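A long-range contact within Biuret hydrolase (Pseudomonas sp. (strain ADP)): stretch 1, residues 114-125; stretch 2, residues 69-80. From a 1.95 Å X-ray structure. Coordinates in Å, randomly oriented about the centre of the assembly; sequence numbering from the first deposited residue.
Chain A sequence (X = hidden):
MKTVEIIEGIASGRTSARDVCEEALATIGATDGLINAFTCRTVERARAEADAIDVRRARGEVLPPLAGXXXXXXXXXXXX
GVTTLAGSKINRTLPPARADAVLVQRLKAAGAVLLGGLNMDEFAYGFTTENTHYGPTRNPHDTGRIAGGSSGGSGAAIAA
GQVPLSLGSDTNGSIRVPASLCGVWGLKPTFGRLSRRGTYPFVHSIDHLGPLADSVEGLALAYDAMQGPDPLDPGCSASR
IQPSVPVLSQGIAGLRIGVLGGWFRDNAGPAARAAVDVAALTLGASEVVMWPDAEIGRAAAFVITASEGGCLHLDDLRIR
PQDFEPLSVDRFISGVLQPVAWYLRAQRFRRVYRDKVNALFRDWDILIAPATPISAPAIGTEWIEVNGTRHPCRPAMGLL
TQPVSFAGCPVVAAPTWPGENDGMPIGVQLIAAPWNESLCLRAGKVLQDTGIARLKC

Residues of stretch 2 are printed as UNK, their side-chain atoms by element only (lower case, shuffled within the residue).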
# COMPACT_ATOMS: atom_id res chain seq x y z
N LEU A 114 -27.39 -0.76 -23.36
CA LEU A 114 -26.00 -0.77 -23.75
C LEU A 114 -25.82 -0.98 -25.25
O LEU A 114 -26.27 -2.00 -25.78
CB LEU A 114 -25.24 -1.88 -22.99
CG LEU A 114 -23.77 -2.08 -23.40
CD1 LEU A 114 -22.98 -0.91 -22.96
CD2 LEU A 114 -23.23 -3.31 -22.74
N LEU A 115 -25.13 -0.05 -25.89
CA LEU A 115 -24.89 -0.09 -27.32
C LEU A 115 -23.54 -0.64 -27.72
O LEU A 115 -23.38 -1.10 -28.90
CB LEU A 115 -25.08 1.29 -27.93
CG LEU A 115 -26.48 1.55 -28.45
CD1 LEU A 115 -27.63 1.19 -27.54
CD2 LEU A 115 -26.52 3.03 -28.67
N GLY A 116 -22.56 -0.62 -26.81
CA GLY A 116 -21.34 -1.38 -27.05
C GLY A 116 -20.09 -0.81 -26.41
O GLY A 116 -20.18 -0.10 -25.38
N GLY A 117 -18.96 -1.19 -26.99
CA GLY A 117 -17.62 -0.92 -26.42
C GLY A 117 -16.91 0.14 -27.26
O GLY A 117 -17.05 0.17 -28.49
N LEU A 118 -16.13 0.98 -26.59
CA LEU A 118 -15.51 2.16 -27.18
C LEU A 118 -13.98 2.13 -27.19
O LEU A 118 -13.33 1.63 -26.26
CB LEU A 118 -15.96 3.43 -26.42
CG LEU A 118 -17.46 3.61 -26.36
CD1 LEU A 118 -17.76 4.77 -25.44
CD2 LEU A 118 -18.08 3.85 -27.73
N ASN A 119 -13.43 2.75 -28.22
CA ASN A 119 -11.98 2.79 -28.47
C ASN A 119 -11.24 3.55 -27.34
O ASN A 119 -11.81 4.46 -26.71
CB ASN A 119 -11.70 3.46 -29.83
CG ASN A 119 -10.32 3.18 -30.40
OD1 ASN A 119 -9.68 2.16 -30.12
ND2 ASN A 119 -9.83 4.15 -31.25
N MET A 120 -9.98 3.17 -27.11
CA MET A 120 -9.15 3.72 -26.08
C MET A 120 -7.69 3.54 -26.44
O MET A 120 -7.34 2.71 -27.25
CB MET A 120 -9.46 3.08 -24.72
CG MET A 120 -9.33 1.54 -24.71
SD MET A 120 -9.43 0.79 -23.07
CE MET A 120 -7.84 1.11 -22.32
N ASP A 121 -6.81 4.33 -25.82
CA ASP A 121 -5.37 4.05 -25.93
C ASP A 121 -5.11 2.70 -25.30
O ASP A 121 -5.71 2.35 -24.27
CB ASP A 121 -4.49 5.06 -25.23
CG ASP A 121 -4.43 6.41 -25.98
OD1 ASP A 121 -3.83 6.50 -27.11
OD2 ASP A 121 -5.00 7.38 -25.46
N GLU A 122 -4.21 1.94 -25.92
CA GLU A 122 -3.93 0.57 -25.45
C GLU A 122 -3.54 0.54 -23.99
O GLU A 122 -2.65 1.23 -23.57
CB GLU A 122 -2.83 -0.09 -26.27
CG GLU A 122 -2.44 -1.42 -25.67
CD GLU A 122 -1.33 -2.14 -26.39
OE1 GLU A 122 -0.14 -1.90 -25.97
OE2 GLU A 122 -1.63 -2.98 -27.29
N PHE A 123 -4.25 -0.28 -23.22
CA PHE A 123 -3.99 -0.49 -21.81
C PHE A 123 -4.07 0.76 -20.99
O PHE A 123 -3.54 0.82 -19.89
CB PHE A 123 -2.66 -1.28 -21.59
CG PHE A 123 -2.70 -2.72 -22.04
CD1 PHE A 123 -3.78 -3.52 -21.79
CD2 PHE A 123 -1.63 -3.29 -22.72
CE1 PHE A 123 -3.78 -4.86 -22.20
CE2 PHE A 123 -1.62 -4.60 -23.10
CZ PHE A 123 -2.70 -5.40 -22.84
N ALA A 124 -4.77 1.77 -21.54
CA ALA A 124 -5.06 3.03 -20.88
C ALA A 124 -3.85 3.96 -20.73
O ALA A 124 -4.01 4.97 -20.08
CB ALA A 124 -5.71 2.80 -19.51
N TYR A 125 -2.70 3.69 -21.33
CA TYR A 125 -1.52 4.56 -21.16
C TYR A 125 -1.39 5.55 -22.32
O TYR A 125 -0.81 5.23 -23.36
CB TYR A 125 -0.23 3.73 -21.07
CG TYR A 125 0.98 4.37 -20.36
CD1 TYR A 125 0.92 5.62 -19.72
CD2 TYR A 125 2.18 3.67 -20.26
CE1 TYR A 125 2.02 6.15 -19.08
CE2 TYR A 125 3.29 4.19 -19.54
CZ TYR A 125 3.19 5.44 -18.95
OH TYR A 125 4.29 6.00 -18.30
N UNK A 69 -32.36 4.78 -21.75
CA UNK A 69 -31.27 5.72 -22.12
C UNK A 69 -30.12 4.93 -22.75
O UNK A 69 -29.57 4.04 -22.13
c UNK A 69 -29.76 7.60 -21.24
c UNK A 69 -30.78 6.49 -20.91
c UNK A 69 -28.98 8.04 -20.05
c UNK A 69 -30.46 8.82 -21.81
N UNK A 70 -29.77 5.21 -24.00
CA UNK A 70 -28.60 4.53 -24.55
C UNK A 70 -27.26 4.98 -23.98
O UNK A 70 -27.09 6.16 -23.62
c UNK A 70 -28.63 4.92 -26.02
c UNK A 70 -30.00 5.40 -26.28
c UNK A 70 -30.43 6.05 -25.01
N UNK A 71 -26.32 4.04 -23.90
CA UNK A 71 -24.96 4.33 -23.40
C UNK A 71 -23.98 3.34 -24.01
O UNK A 71 -24.40 2.32 -24.64
c UNK A 71 -23.83 1.16 -20.04
c UNK A 71 -25.00 0.49 -19.96
c UNK A 71 -26.12 2.25 -21.18
o UNK A 71 -25.09 -0.80 -19.39
c UNK A 71 -23.78 2.40 -20.68
c UNK A 71 -24.89 4.32 -21.87
c UNK A 71 -24.92 2.98 -21.24
c UNK A 71 -26.16 1.04 -20.56
N UNK A 72 -22.73 3.73 -23.96
CA UNK A 72 -21.64 2.84 -24.35
C UNK A 72 -20.50 2.96 -23.38
O UNK A 72 -20.42 3.94 -22.60
c UNK A 72 -21.21 3.13 -25.77
N UNK A 73 -19.59 1.97 -23.40
CA UNK A 73 -18.50 1.94 -22.37
C UNK A 73 -17.12 1.77 -22.99
O UNK A 73 -16.95 1.03 -23.97
c UNK A 73 -18.77 0.82 -21.33
c UNK A 73 -20.15 1.07 -20.68
c UNK A 73 -18.73 -0.56 -21.94
N UNK A 74 -16.13 2.43 -22.41
CA UNK A 74 -14.74 2.19 -22.77
C UNK A 74 -14.44 0.70 -22.72
O UNK A 74 -14.94 -0.02 -21.82
c UNK A 74 -12.41 3.02 -22.10
c UNK A 74 -13.89 2.96 -21.78
c UNK A 74 -11.73 3.88 -21.04
c UNK A 74 -10.28 4.14 -21.40
n UNK A 74 -9.71 5.08 -20.41
N UNK A 75 -13.70 0.19 -23.72
CA UNK A 75 -13.57 -1.25 -23.89
C UNK A 75 -12.63 -1.93 -22.89
O UNK A 75 -12.32 -3.10 -23.06
n UNK A 75 -11.81 -1.19 -27.18
c UNK A 75 -11.92 -1.33 -25.87
c UNK A 75 -13.34 -1.61 -25.35
o UNK A 75 -10.97 -1.20 -25.11
N UNK A 76 -12.19 -1.23 -21.83
CA UNK A 76 -11.68 -1.91 -20.64
C UNK A 76 -12.81 -2.42 -19.65
O UNK A 76 -12.50 -3.13 -18.68
c UNK A 76 -9.83 1.17 -18.98
c UNK A 76 -10.66 -1.04 -19.93
c UNK A 76 -11.05 0.35 -19.42
c UNK A 76 -12.00 0.25 -18.25
N UNK A 77 -14.08 -2.10 -19.92
CA UNK A 77 -15.17 -2.59 -19.12
C UNK A 77 -15.60 -3.95 -19.68
O UNK A 77 -15.81 -4.10 -20.91
c UNK A 77 -16.76 -0.39 -16.97
c UNK A 77 -16.28 -0.44 -18.27
c UNK A 77 -16.03 1.89 -16.71
c UNK A 77 -15.54 1.87 -18.00
c UNK A 77 -15.66 0.68 -18.77
c UNK A 77 -16.41 -1.69 -19.09
c UNK A 77 -16.65 0.74 -16.20
N UNK A 78 -15.76 -4.91 -18.77
CA UNK A 78 -16.28 -6.27 -19.12
C UNK A 78 -17.73 -6.13 -19.52
O UNK A 78 -18.53 -5.48 -18.80
o UNK A 78 -14.70 -8.42 -16.49
c UNK A 78 -14.83 -7.78 -17.58
c UNK A 78 -16.25 -7.22 -17.91
o UNK A 78 -13.85 -7.59 -18.35
N UNK A 79 -18.05 -6.70 -20.66
CA UNK A 79 -19.40 -6.82 -21.20
C UNK A 79 -19.60 -8.33 -21.36
O UNK A 79 -18.81 -9.02 -22.02
c UNK A 79 -19.25 -3.90 -23.76
c UNK A 79 -19.31 -4.62 -22.43
c UNK A 79 -20.97 -6.36 -23.08
c UNK A 79 -19.56 -6.11 -22.55
N UNK A 80 -20.64 -8.85 -20.71
CA UNK A 80 -20.89 -10.28 -20.75
C UNK A 80 -20.92 -10.83 -22.17
O UNK A 80 -21.57 -10.25 -23.02
o UNK A 80 -24.38 -11.59 -18.64
o UNK A 80 -24.04 -13.71 -19.21
c UNK A 80 -23.74 -12.49 -19.24
c UNK A 80 -22.51 -12.12 -20.06
c UNK A 80 -22.23 -10.62 -20.07
O HOH W 1 -9.49 -0.11 -28.75

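Position 69 carries four carbons forked at the second, and its side chain is out of reach of stretch 1: L69. At position 70, three carbons close a ring onto the backbone N, which defines P70; its CB lies 3.9 Å from L115 CD2.

Position 71 has one carbon followed by a six-carbon ring bearing one oxygen, the mark of Y71. L114 CD1 sits 4.0 Å from the ring centroid, 26° off the normal, a CH-pi contact over the face. The backbone O of Y71 accepts a hydrogen bond from L115 N (2.8 Å, 165°).

Position 72 has a single carbon, hence A72. Its CB touches L118 CD2 at 3.8 Å and G116 O at 3.4 Å. Position 73 shows one carbon carrying two more, a beta-branched pattern that gives V73. Its CG1 meets L114 CD1 at 4.1 Å, on the sheet face shared with Y71; its N donates to G116 O (2.9 Å, 167°), and its O accepts from L118 N (2.7 Å).

Position 74 is four carbons in a row ending in nitrogen: K74. All four chi angles are t, so the chain is fully extended, and its CE passes 3.6 Å from M120 CB; the amine is hydrogen-bonded elsewhere in the structure.

Position 75 has two carbons, the second carrying two further atoms, one oxygen and one nitrogen, which identifies N75. Its N donates to L118 O (2.9 Å), OD1 lies 3.2 Å from M120 CG, and ND2 donates to a water (3.0 Å) that in turn donates to N119 OD1 (2.7 Å).

Position 76, four carbons forked at the second, is L76, with CB 3.8 Å from M120 SD. Position 77, one carbon and a plain six-carbon ring, is F77; its N bonds K74 O (2.9 Å), closing a type I turn. Position 78, two carbons with two oxygens on the second, is D78, out of reach. Position 79 has four carbons, forked at the first, one arm two carbons long: I79, whose CG2 lies 3.8 Å from L114 CD2. Position 80, three carbons ending in two oxygens, is E80, exposed and without contact.

The contact works as a parallel strand pairing, the axes 26° apart, burying 790 Å² in all. Four backbone hydrogen bonds fix the register, and L114 packs among Y71, V73 and I79. At G116, phi/psi of 151/-157 would jam a CB against the preceding carbonyl, so the backbone itself calls for glycine. An ideal CB on G117 would lie only 3.6 Å from N75 CB.

Stretch 2, residues 69-80: LPYAVKNLFDIE
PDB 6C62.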